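Local atomic coordinates of actin-related protein 8 (Homo sapiens, PDB entry 4FO0), a protein that binds ATP as an actin-related subunit of the INO80 chromatin remodelling complex, has low ATPase activity and is needed to recruit INO80 to sites of DNA damage. Residues Ile29-Asp34 with Leu189-Lys194; Thr95-Val100 with Leu350-Leu355; Ile116-Ser121 with Gln335-Asp340; Val232-Val237 with Gly266-Asn271. One frame throughout, in Å; residues are numbered along the deposited sequence.

The four contacts are spread over an actin-like fold. Contacts 1 and 4 both reach the mixed sheet that includes strands 26-31 and 229-234, their centres about 25 Å apart. Contacts 2 and 3 lie at the ends of the three-stranded antiparallel sheet 115-118, 343-350 and 330-336, with centres about 32 Å apart. Along the chain contact 3 is nested inside contact 2 and contact 4 inside contact 3, whereas contact 1 crosses contacts 2 and 3 and closes before contact 4 opens. Contacts 1 to 3 join segments about 155 to 250 residues apart, whereas contact 4, only 29 residues apart, ties the mixed sheet to the loop leading from 258-264 to 274-276.

Contact 1 (Ile29-Asp34 with Leu189-Lys194); sequences IGRATD and LEIPLK
Leu189 and Ile191 meet strand 26-31 in two different ways, one through an aliphatic tip against backbone, the other over one face of a guanidinium. The two methyls of Leu189 lie against Gly30, CD1 at 3.9 Å from its CA, where the glycine presents bare main chain. Leu189 CD2 is also near Ile29 O, at 4.0 Å. Arg31 and Ile191 reach toward each other tip to tip. CD1 of Ile191 sits 3.3 Å above the guanidinium plane of Arg31, shifted toward its rim, while the edge is turned to the carbonyl of Leu189. That polar link is weak, with Arg31 NH2 3.4 Å from Leu189 O and an N-H...O angle of 147°.

In the second shell, Arg31 NH1 is hydrogen-bonded to Tyr199 OH and Asn15 O, which probably fixes the guanidinium more firmly than Leu189 does. The backbone of Arg31 is held by Asp34, whose OD2 accepts from Arg31 N at 2.9 Å, met from above the carboxylate plane. This bond spans the type I turn Arg31-Asp34. Ile18, Ile185 and Tyr199 also pack on Ile191. Here the chain leaving helix 170-187 packs over strand 26-31 of the central mixed sheet, helix-on-sheet layering that belongs to the actin fold.

Contact 2 (Thr95-Val100 with Leu350-Leu355); sequences TRRIPV and LGDEKL
Asp352 meets Arg97 and Val100 just where the chain leaves strand 343-350, central in a three-stranded antiparallel sheet of the actin-like fold, for helix 353-359. Its carboxylate joins that strand-to-helix turn to the loop 95-100 through a salt bridge and a backbone bond. From CB the side chain of Asp352 heads toward the loop, CG lying anti to the carbonyl carbon (chi1 -58°). CG packs on CG2 of Val100 at 3.6 Å. The two oxygens then part company. OD1 forms the salt bridge with Arg97, whose NH2 donates at 2.8 Å from the anti side of the carboxylate, with the guanidinium and carboxylate planes 61° apart. OD2 is met on the syn side by Val100 N, 3.0 Å away and nearly straight at 174°. An alanine here would probably leave the guanidinium of Arg97 without its carboxylate and Val100 N without its acceptor, weakening the tie between loop and helix start. Water 3 lies between the two backbones, 2.8 Å from Val100 O, and accepts from Asp352 N. Arg97 NH1 is also hydrogen-bonded to Ile326 O, and Ile86 of helix 71-88 lies against both Arg97 and Leu355. One face of the guanidinium is covered by Leu355, whose CD2 stands 3.5 Å above the plane, over its centre.

Contact 3 (Ile116-Ser121 with Gln335-Asp340); sequences ILDHCS and QIRHPD
Ser121 turns OG to a position between its backbone N and carbonyl carbon (chi1 72°), facing His338, while Arg337 sets CG beside its own backbone N (chi1 -60°) and runs on extended as far as NE, which lies beside Gln335 OE1. Ser121 OG donates to His338 O at 2.7 Å, approaching well above the carbonyl plane; the same hydroxyl is hydrogen-bonded to Asn123 N. In the reverse direction Arg337 NH1 gives a hydrogen bond to Ser121 O, also 2.7 Å long, with the acceptor in the guanidinium plane. Gln335 OE1 takes the N-H of NE at 2.9 Å, so two acceptors in or near its plane restrain the rotation of the guanidinium. Asp118 adds only a long salt bridge, its OD2 standing 3.8 Å from Arg337 NH2. Beside these, Leu117 crosses Gln335 at about a right angle, CD1 coming 3.3 Å from NE2.

Leu117 and Asp118 both face Ala343 in a classic beta bulge, at the point where the chain turns a corner. Strands 115-118 and 330-336 are the outer strands of an antiparallel three-stranded sheet, so the contact joins them near the start of central strand 343-350, at Ala343, while His338 and Pro339 rest on Met307 of helix 306-319.

Contact 4 (Val232-Val237 with Gly266-Asn271); sequences VHQESV and GVSHRN
Val237 and Gly266 meet where the first turn of helix 235-243 faces the loop leading from strand 258-264 to strand 274-276. This helix follows strand 229-234 of one sheet and leads into strand 247-253 of the other, and so probably corresponds to the hinge helix between the two halves of actin.

Both methyls of Val237 do the touching. CG1, anti to the backbone N (chi1 176°), lies 3.6 Å from Gly266 CA, and CG2 stands beside the Gly266 carbonyl, 3.7 Å from its O. CG2 also comes 4.1 Å from Ser268 N, two residues on. Gly266 adopts a positive phi (78°), a conformation that favours glycine. An alanine in place of Val237 would lose both methyls and would probably open a gap against the Gly266 backbone, loosening the helix start from the loop.

Farther along, Ser268 CB is 4.2 Å from Ser236 OG. The polar ends of these two serines converge on a common partner, since each hydroxyl is hydrogen-bonded to Asp207 OD1, and Ser268 OG is bonded to Arg273 NE as well. On the strand side, His233 ND1 accepts from Gln234 N at 3.0 Å, holding the imidazole close to the backbone with its edge toward Gly266 O. Ser236 lies about 7 Å, side chain to side chain, from the ATP-binding residue Asp252. Between the two segments the chemistry is chiefly apolar and without direct hydrogen bonds: valine methyls rest on glycine backbone, and the polar link is indirect, through the Asp207 carboxylate that both serine hydroxyls share.

Contact 1 (Ile29-Asp34 with Leu189-Lys194)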
loop_
_atom_site.group_PDB
_atom_site.type_symbol
_atom_site.label_atom_id
_atom_site.label_comp_id
_atom_site.label_asym_id
_atom_site.label_seq_id
_atom_site.Cartn_x
_atom_site.Cartn_y
_atom_site.Cartn_z
ATOM N N ILE A 29 -7.400 10.808 -3.259
ATOM C CA ILE A 29 -7.724 11.837 -4.237
ATOM C C ILE A 29 -8.353 13.066 -3.572
ATOM O O ILE A 29 -9.107 12.936 -2.607
ATOM C CB ILE A 29 -8.646 11.257 -5.331
ATOM C CG1 ILE A 29 -8.924 12.285 -6.415
ATOM C CG2 ILE A 29 -9.962 10.745 -4.733
ATOM C CD1 ILE A 29 -9.555 11.684 -7.650
ATOM N N GLY A 30 -8.021 14.256 -4.068
ATOM C CA GLY A 30 -8.560 15.485 -3.500
ATOM C C GLY A 30 -8.050 16.734 -4.185
ATOM O O GLY A 30 -7.168 16.656 -5.039
ATOM N N ARG A 31 -8.611 17.887 -3.826
ATOM C CA ARG A 31 -8.077 19.173 -4.284
ATOM C C ARG A 31 -6.766 19.451 -3.566
ATOM O O ARG A 31 -6.590 19.082 -2.394
ATOM C CB ARG A 31 -9.036 20.315 -3.965
ATOM C CG ARG A 31 -10.394 20.216 -4.591
ATOM C CD ARG A 31 -11.318 21.236 -3.976
ATOM N NE ARG A 31 -12.718 20.950 -4.286
ATOM C CZ ARG A 31 -13.398 21.511 -5.283
ATOM N NH1 ARG A 31 -12.810 22.393 -6.091
ATOM N NH2 ARG A 31 -14.669 21.186 -5.480
ATOM N N ALA A 32 -5.851 20.123 -4.250
ATOM C CA ALA A 32 -4.581 20.496 -3.629
ATOM C C ALA A 32 -4.777 21.352 -2.363
ATOM O O ALA A 32 -3.867 21.499 -1.558
ATOM C CB ALA A 32 -3.693 21.208 -4.637
ATOM N N THR A 33 -5.970 21.904 -2.186
ATOM C CA THR A 33 -6.280 22.690 -0.995
ATOM C C THR A 33 -6.838 21.860 0.155
ATOM O O THR A 33 -6.792 22.286 1.310
ATOM C CB THR A 33 -7.260 23.845 -1.305
ATOM O OG1 THR A 33 -8.396 23.346 -2.030
ATOM C CG2 THR A 33 -6.565 24.889 -2.134
ATOM N N ASP A 34 -7.379 20.683 -0.147
ATOM C CA ASP A 34 -7.901 19.822 0.913
ATOM C C ASP A 34 -6.762 19.466 1.877
ATOM O O ASP A 34 -5.601 19.317 1.481
ATOM C CB ASP A 34 -8.599 18.585 0.338
ATOM C CG ASP A 34 -9.836 18.936 -0.509
ATOM O OD1 ASP A 34 -10.447 19.998 -0.258
ATOM O OD2 ASP A 34 -10.209 18.153 -1.418
ATOM N N LEU A 189 -15.562 14.857 -3.972
ATOM C CA LEU A 189 -15.059 16.196 -4.183
ATOM C C LEU A 189 -16.238 17.049 -4.601
ATOM O O LEU A 189 -16.149 18.271 -4.665
ATOM C CB LEU A 189 -13.989 16.196 -5.272
ATOM C CG LEU A 189 -12.857 15.165 -5.145
ATOM C CD1 LEU A 189 -11.650 15.628 -5.945
ATOM C CD2 LEU A 189 -12.464 14.886 -3.693
ATOM N N GLU A 190 -17.349 16.382 -4.894
ATOM C CA GLU A 190 -18.542 17.064 -5.360
ATOM C C GLU A 190 -18.235 18.016 -6.508
ATOM O O GLU A 190 -18.605 19.184 -6.485
ATOM C CB GLU A 190 -19.206 17.797 -4.203
ATOM C CG GLU A 190 -19.666 16.852 -3.106
ATOM C CD GLU A 190 -20.388 17.564 -1.980
ATOM O OE1 GLU A 190 -20.459 18.810 -2.018
ATOM O OE2 GLU A 190 -20.883 16.882 -1.055
ATOM N N ILE A 191 -17.558 17.494 -7.516
ATOM C CA ILE A 191 -17.245 18.258 -8.706
ATOM C C ILE A 191 -17.883 17.581 -9.898
ATOM O O ILE A 191 -17.528 16.458 -10.230
ATOM C CB ILE A 191 -15.737 18.315 -8.926
ATOM C CG1 ILE A 191 -15.071 19.021 -7.746
ATOM C CG2 ILE A 191 -15.399 19.006 -10.242
ATOM C CD1 ILE A 191 -13.586 19.109 -7.874
ATOM N N PRO A 192 -18.847 18.257 -10.536
ATOM C CA PRO A 192 -19.506 17.713 -11.727
ATOM C C PRO A 192 -18.488 17.485 -12.827
ATOM O O PRO A 192 -17.591 18.307 -13.031
ATOM C CB PRO A 192 -20.481 18.824 -12.138
ATOM C CG PRO A 192 -20.690 19.626 -10.896
ATOM C CD PRO A 192 -19.390 19.568 -10.149
ATOM N N LEU A 193 -18.642 16.375 -13.535
ATOM C CA LEU A 193 -17.663 15.947 -14.520
ATOM C C LEU A 193 -17.519 16.934 -15.665
ATOM O O LEU A 193 -16.420 17.149 -16.182
ATOM C CB LEU A 193 -18.021 14.555 -15.041
ATOM C CG LEU A 193 -17.823 13.462 -13.987
ATOM C CD1 LEU A 193 -17.956 12.112 -14.628
ATOM C CD2 LEU A 193 -16.465 13.601 -13.301
ATOM N N LYS A 194 -18.636 17.535 -16.057
ATOM C CA LYS A 194 -18.627 18.526 -17.126
ATOM C C LYS A 194 -17.731 19.717 -16.792
ATOM O O LYS A 194 -17.383 20.488 -17.684
ATOM C CB LYS A 194 -20.047 19.013 -17.410
ATOM C CG LYS A 194 -20.697 19.717 -16.230
ATOM C CD LYS A 194 -22.104 20.156 -16.583
ATOM C CE LYS A 194 -22.685 21.083 -15.526
ATOM N NZ LYS A 194 -23.832 21.860 -16.083
HETATM O O HOH W 1 -13.561 19.248 -2.728
#

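Contact 2 (Thr95-Val100 with Leu350-Leu355)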
loop_
_atom_site.group_PDB
_atom_site.type_symbol
_atom_site.label_atom_id
_atom_site.label_comp_id
_atom_site.label_asym_id
_atom_site.label_seq_id
_atom_site.Cartn_x
_atom_site.Cartn_y
_atom_site.Cartn_z
ATOM N N THR A 95 17.634 -9.379 28.971
ATOM C CA THR A 95 17.417 -10.825 28.978
ATOM C C THR A 95 16.921 -11.324 27.634
ATOM O O THR A 95 16.538 -10.530 26.770
ATOM C CB THR A 95 16.398 -11.228 30.049
ATOM O OG1 THR A 95 15.080 -10.830 29.636
ATOM C CG2 THR A 95 16.739 -10.558 31.366
ATOM N N ARG A 96 16.929 -12.644 27.457
ATOM C CA ARG A 96 16.284 -13.247 26.289
ATOM C C ARG A 96 14.762 -13.172 26.358
ATOM O O ARG A 96 14.153 -13.238 27.438
ATOM C CB ARG A 96 16.664 -14.712 26.140
ATOM C CG ARG A 96 18.109 -14.953 25.849
ATOM C CD ARG A 96 18.462 -14.673 24.421
ATOM N NE ARG A 96 19.879 -14.933 24.209
ATOM C CZ ARG A 96 20.529 -14.643 23.096
ATOM N NH1 ARG A 96 19.892 -14.081 22.081
ATOM N NH2 ARG A 96 21.816 -14.911 23.005
ATOM N N ARG A 97 14.155 -13.058 25.184
ATOM C CA ARG A 97 12.707 -13.109 25.050
ATOM C C ARG A 97 12.261 -14.577 25.074
ATOM O O ARG A 97 12.629 -15.371 24.212
ATOM C CB ARG A 97 12.305 -12.432 23.746
ATOM C CG ARG A 97 10.822 -12.283 23.532
ATOM C CD ARG A 97 10.544 -12.323 22.053
ATOM N NE ARG A 97 9.143 -12.565 21.749
ATOM C CZ ARG A 97 8.230 -11.603 21.718
ATOM N NH1 ARG A 97 8.575 -10.347 21.981
ATOM N NH2 ARG A 97 6.978 -11.895 21.425
ATOM N N ILE A 98 11.486 -14.941 26.085
ATOM C CA ILE A 98 11.049 -16.318 26.247
ATOM C C ILE A 98 9.916 -16.642 25.270
ATOM O O ILE A 98 8.833 -16.065 25.331
ATOM C CB ILE A 98 10.585 -16.575 27.701
ATOM C CG1 ILE A 98 11.731 -16.342 28.675
ATOM C CG2 ILE A 98 10.064 -17.987 27.882
ATOM C CD1 ILE A 98 11.266 -16.323 30.113
ATOM N N PRO A 99 10.160 -17.576 24.359
ATOM C CA PRO A 99 9.111 -17.924 23.395
ATOM C C PRO A 99 7.927 -18.608 24.075
ATOM O O PRO A 99 8.109 -19.282 25.092
ATOM C CB PRO A 99 9.822 -18.901 22.448
ATOM C CG PRO A 99 10.891 -19.509 23.284
ATOM C CD PRO A 99 11.360 -18.412 24.213
ATOM N N VAL A 100 6.732 -18.438 23.514
ATOM C CA VAL A 100 5.532 -19.103 24.021
ATOM C C VAL A 100 4.968 -20.011 22.944
ATOM O O VAL A 100 5.098 -19.716 21.761
ATOM C CB VAL A 100 4.457 -18.097 24.421
ATOM C CG1 VAL A 100 4.870 -17.364 25.696
ATOM C CG2 VAL A 100 4.212 -17.126 23.279
ATOM N N LEU A 350 -3.092 -14.815 22.253
ATOM C CA LEU A 350 -2.032 -14.725 21.253
ATOM C C LEU A 350 -0.660 -14.553 21.856
ATOM O O LEU A 350 -0.483 -13.844 22.857
ATOM C CB LEU A 350 -2.285 -13.565 20.298
ATOM C CG LEU A 350 -3.055 -13.993 19.061
ATOM C CD1 LEU A 350 -3.118 -12.864 18.059
ATOM C CD2 LEU A 350 -2.407 -15.241 18.480
ATOM N N GLY A 351 0.319 -15.170 21.205
ATOM C CA GLY A 351 1.707 -15.011 21.596
ATOM C C GLY A 351 2.588 -14.307 20.581
ATOM O O GLY A 351 2.438 -13.118 20.290
ATOM N N ASP A 352 3.520 -15.062 20.027
ATOM C CA ASP A 352 4.595 -14.468 19.254
ATOM C C ASP A 352 4.155 -14.177 17.825
ATOM O O ASP A 352 4.705 -13.304 17.141
ATOM C CB ASP A 352 5.827 -15.372 19.311
ATOM C CG ASP A 352 6.308 -15.612 20.741
ATOM O OD1 ASP A 352 6.334 -14.647 21.548
ATOM O OD2 ASP A 352 6.640 -16.776 21.062
ATOM N N GLU A 353 3.145 -14.905 17.374
ATOM C CA GLU A 353 2.521 -14.587 16.103
ATOM C C GLU A 353 2.363 -13.055 15.890
ATOM O O GLU A 353 2.543 -12.551 14.785
ATOM C CB GLU A 353 1.188 -15.315 16.007
ATOM C CG GLU A 353 0.579 -15.616 17.364
ATOM C CD GLU A 353 1.045 -16.930 17.971
ATOM O OE1 GLU A 353 1.220 -16.973 19.205
ATOM O OE2 GLU A 353 1.208 -17.928 17.230
ATOM N N LYS A 354 2.060 -12.315 16.947
ATOM C CA LYS A 354 1.887 -10.867 16.817
ATOM C C LYS A 354 3.148 -10.157 16.371
ATOM O O LYS A 354 3.070 -9.065 15.814
ATOM C CB LYS A 354 1.393 -10.239 18.123
ATOM C CG LYS A 354 -0.008 -10.660 18.530
ATOM C CD LYS A 354 -0.402 -10.003 19.829
ATOM C CE LYS A 354 0.364 -10.586 20.992
ATOM N NZ LYS A 354 0.075 -9.782 22.198
ATOM N N LEU A 355 4.302 -10.770 16.639
ATOM C CA LEU A 355 5.600 -10.199 16.274
ATOM C C LEU A 355 6.229 -10.900 15.069
ATOM O O LEU A 355 6.848 -10.271 14.237
ATOM C CB LEU A 355 6.561 -10.250 17.457
ATOM C CG LEU A 355 8.016 -9.845 17.205
ATOM C CD1 LEU A 355 8.156 -8.347 16.906
ATOM C CD2 LEU A 355 8.819 -10.206 18.424
HETATM O O HOH W 2 3.873 -10.630 21.157
HETATM O O HOH W 3 3.652 -18.036 20.095
#

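Contact 3 (Ile116-Ser121 with Gln335-Asp340)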
loop_
_atom_site.group_PDB
_atom_site.type_symbol
_atom_site.label_atom_id
_atom_site.label_comp_id
_atom_site.label_asym_id
_atom_site.label_seq_id
_atom_site.Cartn_x
_atom_site.Cartn_y
_atom_site.Cartn_z
ATOM N N ILE A 116 -22.607 -13.098 21.606
ATOM C CA ILE A 116 -23.217 -12.115 20.713
ATOM C C ILE A 116 -23.387 -10.761 21.410
ATOM O O ILE A 116 -23.837 -10.677 22.556
ATOM C CB ILE A 116 -24.526 -12.584 19.980
ATOM C CG1 ILE A 116 -25.755 -12.132 20.733
ATOM C CG2 ILE A 116 -24.551 -14.107 19.695
ATOM C CD1 ILE A 116 -26.058 -13.021 21.881
ATOM N N LEU A 117 -22.965 -9.707 20.722
ATOM C CA LEU A 117 -23.088 -8.359 21.248
ATOM C C LEU A 117 -24.440 -7.801 20.847
ATOM O O LEU A 117 -25.019 -6.992 21.562
ATOM C CB LEU A 117 -21.993 -7.471 20.679
ATOM C CG LEU A 117 -20.562 -7.767 21.110
ATOM C CD1 LEU A 117 -19.651 -6.643 20.640
ATOM C CD2 LEU A 117 -20.506 -7.918 22.615
ATOM N N ASP A 118 -24.934 -8.260 19.698
ATOM C CA ASP A 118 -26.163 -7.757 19.092
ATOM C C ASP A 118 -26.773 -8.804 18.179
ATOM O O ASP A 118 -26.064 -9.552 17.526
ATOM C CB ASP A 118 -25.896 -6.496 18.269
ATOM C CG ASP A 118 -26.113 -5.219 19.061
ATOM O OD1 ASP A 118 -27.292 -4.842 19.258
ATOM O OD2 ASP A 118 -25.106 -4.592 19.469
ATOM N N HIS A 119 -28.094 -8.857 18.134
ATOM C CA HIS A 119 -28.766 -9.840 17.325
ATOM C C HIS A 119 -28.376 -9.687 15.893
ATOM O O HIS A 119 -28.130 -10.676 15.182
ATOM C CB HIS A 119 -30.268 -9.701 17.467
ATOM C CG HIS A 119 -31.045 -10.678 16.635
ATOM N ND1 HIS A 119 -31.712 -10.312 15.539
ATOM C CD2 HIS A 119 -31.236 -12.043 16.771
ATOM C CE1 HIS A 119 -32.303 -11.383 14.999
ATOM N NE2 HIS A 119 -32.012 -12.440 15.756
ATOM N N CYS A 120 -28.315 -8.445 15.442
ATOM C CA CYS A 120 -27.862 -8.155 14.099
ATOM C C CYS A 120 -26.566 -7.374 14.140
ATOM O O CYS A 120 -26.327 -6.602 15.056
ATOM C CB CYS A 120 -28.933 -7.384 13.336
ATOM S SG CYS A 120 -30.250 -8.441 12.709
ATOM N N SER A 121 -25.724 -7.595 13.143
ATOM C CA SER A 121 -24.380 -7.050 13.148
ATOM C C SER A 121 -24.391 -5.544 12.964
ATOM O O SER A 121 -23.505 -4.850 13.440
ATOM C CB SER A 121 -23.541 -7.703 12.059
ATOM O OG SER A 121 -23.934 -7.257 10.784
ATOM N N GLN A 335 -14.096 -8.303 17.485
ATOM C CA GLN A 335 -15.473 -8.397 17.001
ATOM C C GLN A 335 -15.574 -8.882 15.560
ATOM O O GLN A 335 -14.656 -8.707 14.764
ATOM C CB GLN A 335 -16.148 -7.033 17.090
ATOM C CG GLN A 335 -16.276 -6.488 18.494
ATOM C CD GLN A 335 -17.144 -5.245 18.546
ATOM O OE1 GLN A 335 -17.761 -4.860 17.550
ATOM N NE2 GLN A 335 -17.198 -4.612 19.709
ATOM N N ILE A 336 -16.700 -9.490 15.220
ATOM C CA ILE A 336 -17.054 -9.626 13.819
ATOM C C ILE A 336 -18.460 -9.073 13.629
ATOM O O ILE A 336 -19.379 -9.462 14.325
ATOM C CB ILE A 336 -17.011 -11.068 13.323
ATOM C CG1 ILE A 336 -15.675 -11.734 13.681
ATOM C CG2 ILE A 336 -17.235 -11.081 11.816
ATOM C CD1 ILE A 336 -15.507 -13.147 13.079
ATOM N N ARG A 337 -18.608 -8.139 12.700
ATOM C CA ARG A 337 -19.903 -7.567 12.373
ATOM C C ARG A 337 -20.138 -7.672 10.871
ATOM O O ARG A 337 -20.210 -6.667 10.165
ATOM C CB ARG A 337 -19.968 -6.109 12.820
ATOM C CG ARG A 337 -19.760 -5.934 14.310
ATOM C CD ARG A 337 -19.987 -4.493 14.736
ATOM N NE ARG A 337 -20.239 -4.378 16.171
ATOM C CZ ARG A 337 -21.455 -4.351 16.717
ATOM N NH1 ARG A 337 -22.530 -4.427 15.948
ATOM N NH2 ARG A 337 -21.600 -4.246 18.033
ATOM N N HIS A 338 -20.262 -8.897 10.382
ATOM C CA HIS A 338 -20.513 -9.097 8.969
ATOM C C HIS A 338 -21.981 -9.042 8.635
ATOM O O HIS A 338 -22.831 -9.335 9.471
ATOM C CB HIS A 338 -19.927 -10.422 8.520
ATOM C CG HIS A 338 -18.434 -10.425 8.514
ATOM N ND1 HIS A 338 -17.688 -11.558 8.265
ATOM C CD2 HIS A 338 -17.546 -9.423 8.725
ATOM C CE1 HIS A 338 -16.404 -11.253 8.329
ATOM N NE2 HIS A 338 -16.291 -9.966 8.612
ATOM N N PRO A 339 -22.292 -8.666 7.399
ATOM C CA PRO A 339 -23.699 -8.761 7.001
ATOM C C PRO A 339 -24.166 -10.222 7.106
ATOM O O PRO A 339 -23.342 -11.131 6.987
ATOM C CB PRO A 339 -23.684 -8.285 5.539
ATOM C CG PRO A 339 -22.361 -7.568 5.365
ATOM C CD PRO A 339 -21.412 -8.271 6.288
ATOM N N ASP A 340 -25.455 -10.449 7.354
ATOM C CA ASP A 340 -26.000 -11.813 7.380
ATOM C C ASP A 340 -25.521 -12.611 8.599
ATOM O O ASP A 340 -25.623 -13.838 8.646
ATOM C CB ASP A 340 -25.649 -12.564 6.088
ATOM C CG ASP A 340 -26.664 -12.331 4.959
ATOM O OD1 ASP A 340 -27.592 -11.498 5.125
ATOM O OD2 ASP A 340 -26.520 -12.987 3.895
#

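Contact 4 (Val232-Val237 with Gly266-Asn271)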
loop_
_atom_site.group_PDB
_atom_site.type_symbol
_atom_site.label_atom_id
_atom_site.label_comp_id
_atom_site.label_asym_id
_atom_site.label_seq_id
_atom_site.Cartn_x
_atom_site.Cartn_y
_atom_site.Cartn_z
ATOM N N VAL A 232 2.659 14.898 -14.187
ATOM C CA VAL A 232 2.938 13.575 -13.673
ATOM C C VAL A 232 4.212 13.621 -12.846
ATOM O O VAL A 232 5.186 14.249 -13.244
ATOM C CB VAL A 232 3.101 12.566 -14.814
ATOM C CG1 VAL A 232 3.552 11.251 -14.269
ATOM C CG2 VAL A 232 1.804 12.422 -15.554
ATOM N N HIS A 233 4.202 12.976 -11.687
ATOM C CA HIS A 233 5.422 12.859 -10.912
ATOM C C HIS A 233 5.481 11.534 -10.164
ATOM O O HIS A 233 4.463 10.880 -9.955
ATOM C CB HIS A 233 5.545 14.025 -9.939
ATOM C CG HIS A 233 6.940 14.550 -9.808
ATOM N ND1 HIS A 233 8.050 13.781 -10.086
ATOM C CD2 HIS A 233 7.401 15.771 -9.447
ATOM C CE1 HIS A 233 9.140 14.505 -9.891
ATOM N NE2 HIS A 233 8.772 15.714 -9.503
ATOM N N GLN A 234 6.677 11.144 -9.753
ATOM C CA GLN A 234 6.855 9.900 -9.029
ATOM C C GLN A 234 6.439 10.044 -7.584
ATOM O O GLN A 234 6.682 11.074 -6.961
ATOM C CB GLN A 234 8.298 9.463 -9.098
ATOM C CG GLN A 234 8.773 9.327 -10.502
ATOM C CD GLN A 234 10.259 9.248 -10.561
ATOM O OE1 GLN A 234 10.826 8.166 -10.709
ATOM N NE2 GLN A 234 10.916 10.392 -10.419
ATOM N N GLU A 235 5.819 8.998 -7.052
ATOM C CA GLU A 235 5.288 9.054 -5.708
ATOM C C GLU A 235 6.447 9.177 -4.702
ATOM O O GLU A 235 6.288 9.736 -3.619
ATOM C CB GLU A 235 4.366 7.847 -5.429
ATOM C CG GLU A 235 5.079 6.489 -5.334
ATOM C CD GLU A 235 4.178 5.267 -5.627
ATOM O OE1 GLU A 235 4.724 4.225 -6.061
ATOM O OE2 GLU A 235 2.945 5.328 -5.418
ATOM N N SER A 236 7.620 8.680 -5.073
ATOM C CA SER A 236 8.781 8.747 -4.186
ATOM C C SER A 236 9.277 10.188 -3.988
ATOM O O SER A 236 9.576 10.606 -2.871
ATOM C CB SER A 236 9.910 7.880 -4.730
ATOM O OG SER A 236 10.093 8.137 -6.112
ATOM N N VAL A 237 9.375 10.946 -5.075
ATOM C CA VAL A 237 9.808 12.322 -4.965
ATOM C C VAL A 237 8.760 13.120 -4.198
ATOM O O VAL A 237 9.095 13.938 -3.332
ATOM C CB VAL A 237 10.036 12.955 -6.336
ATOM C CG1 VAL A 237 10.378 14.416 -6.174
ATOM C CG2 VAL A 237 11.119 12.218 -7.078
ATOM N N GLY A 266 14.566 16.250 -5.342
ATOM C CA GLY A 266 13.573 16.049 -6.386
ATOM C C GLY A 266 13.996 15.021 -7.424
ATOM O O GLY A 266 13.349 14.856 -8.464
ATOM N N VAL A 267 15.081 14.310 -7.153
ATOM C CA VAL A 267 15.530 13.312 -8.108
ATOM C C VAL A 267 15.682 11.928 -7.491
ATOM O O VAL A 267 16.462 11.723 -6.558
ATOM C CB VAL A 267 16.855 13.718 -8.748
ATOM C CG1 VAL A 267 17.224 12.743 -9.841
ATOM C CG2 VAL A 267 16.743 15.115 -9.294
ATOM N N SER A 268 14.916 10.981 -8.018
ATOM C CA SER A 268 15.084 9.587 -7.652
ATOM C C SER A 268 16.212 9.004 -8.488
ATOM O O SER A 268 16.151 9.003 -9.720
ATOM C CB SER A 268 13.792 8.813 -7.898
ATOM O OG SER A 268 14.006 7.430 -7.690
ATOM N N HIS A 269 17.254 8.516 -7.830
ATOM C CA HIS A 269 18.380 7.964 -8.569
ATOM C C HIS A 269 18.071 6.566 -9.090
ATOM O O HIS A 269 17.970 5.620 -8.307
ATOM C CB HIS A 269 19.637 7.974 -7.702
ATOM C CG HIS A 269 20.079 9.352 -7.318
ATOM N ND1 HIS A 269 20.149 10.389 -8.225
ATOM C CD2 HIS A 269 20.464 9.867 -6.125
ATOM C CE1 HIS A 269 20.557 11.484 -7.606
ATOM N NE2 HIS A 269 20.757 11.193 -6.333
ATOM N N ARG A 270 17.911 6.451 -10.408
ATOM C CA ARG A 270 17.567 5.178 -11.058
ATOM C C ARG A 270 18.298 3.972 -10.485
ATOM O O ARG A 270 17.690 2.936 -10.219
ATOM C CB ARG A 270 17.878 5.232 -12.551
ATOM C CG ARG A 270 16.949 6.067 -13.383
ATOM C CD ARG A 270 17.335 5.935 -14.842
ATOM N NE ARG A 270 16.447 6.691 -15.717
ATOM C CZ ARG A 270 15.410 6.165 -16.362
ATOM N NH1 ARG A 270 15.131 4.867 -16.230
ATOM N NH2 ARG A 270 14.658 6.937 -17.143
ATOM N N ASN A 271 19.613 4.102 -10.330
ATOM C CA ASN A 271 20.436 2.993 -9.867
ATOM C C ASN A 271 20.100 2.526 -8.464
ATOM O O ASN A 271 20.560 1.476 -8.027
ATOM C CB ASN A 271 21.918 3.363 -9.931
ATOM C CG ASN A 271 22.430 3.458 -11.350
ATOM O OD1 ASN A 271 21.804 2.950 -12.292
ATOM N ND2 ASN A 271 23.580 4.105 -11.516
#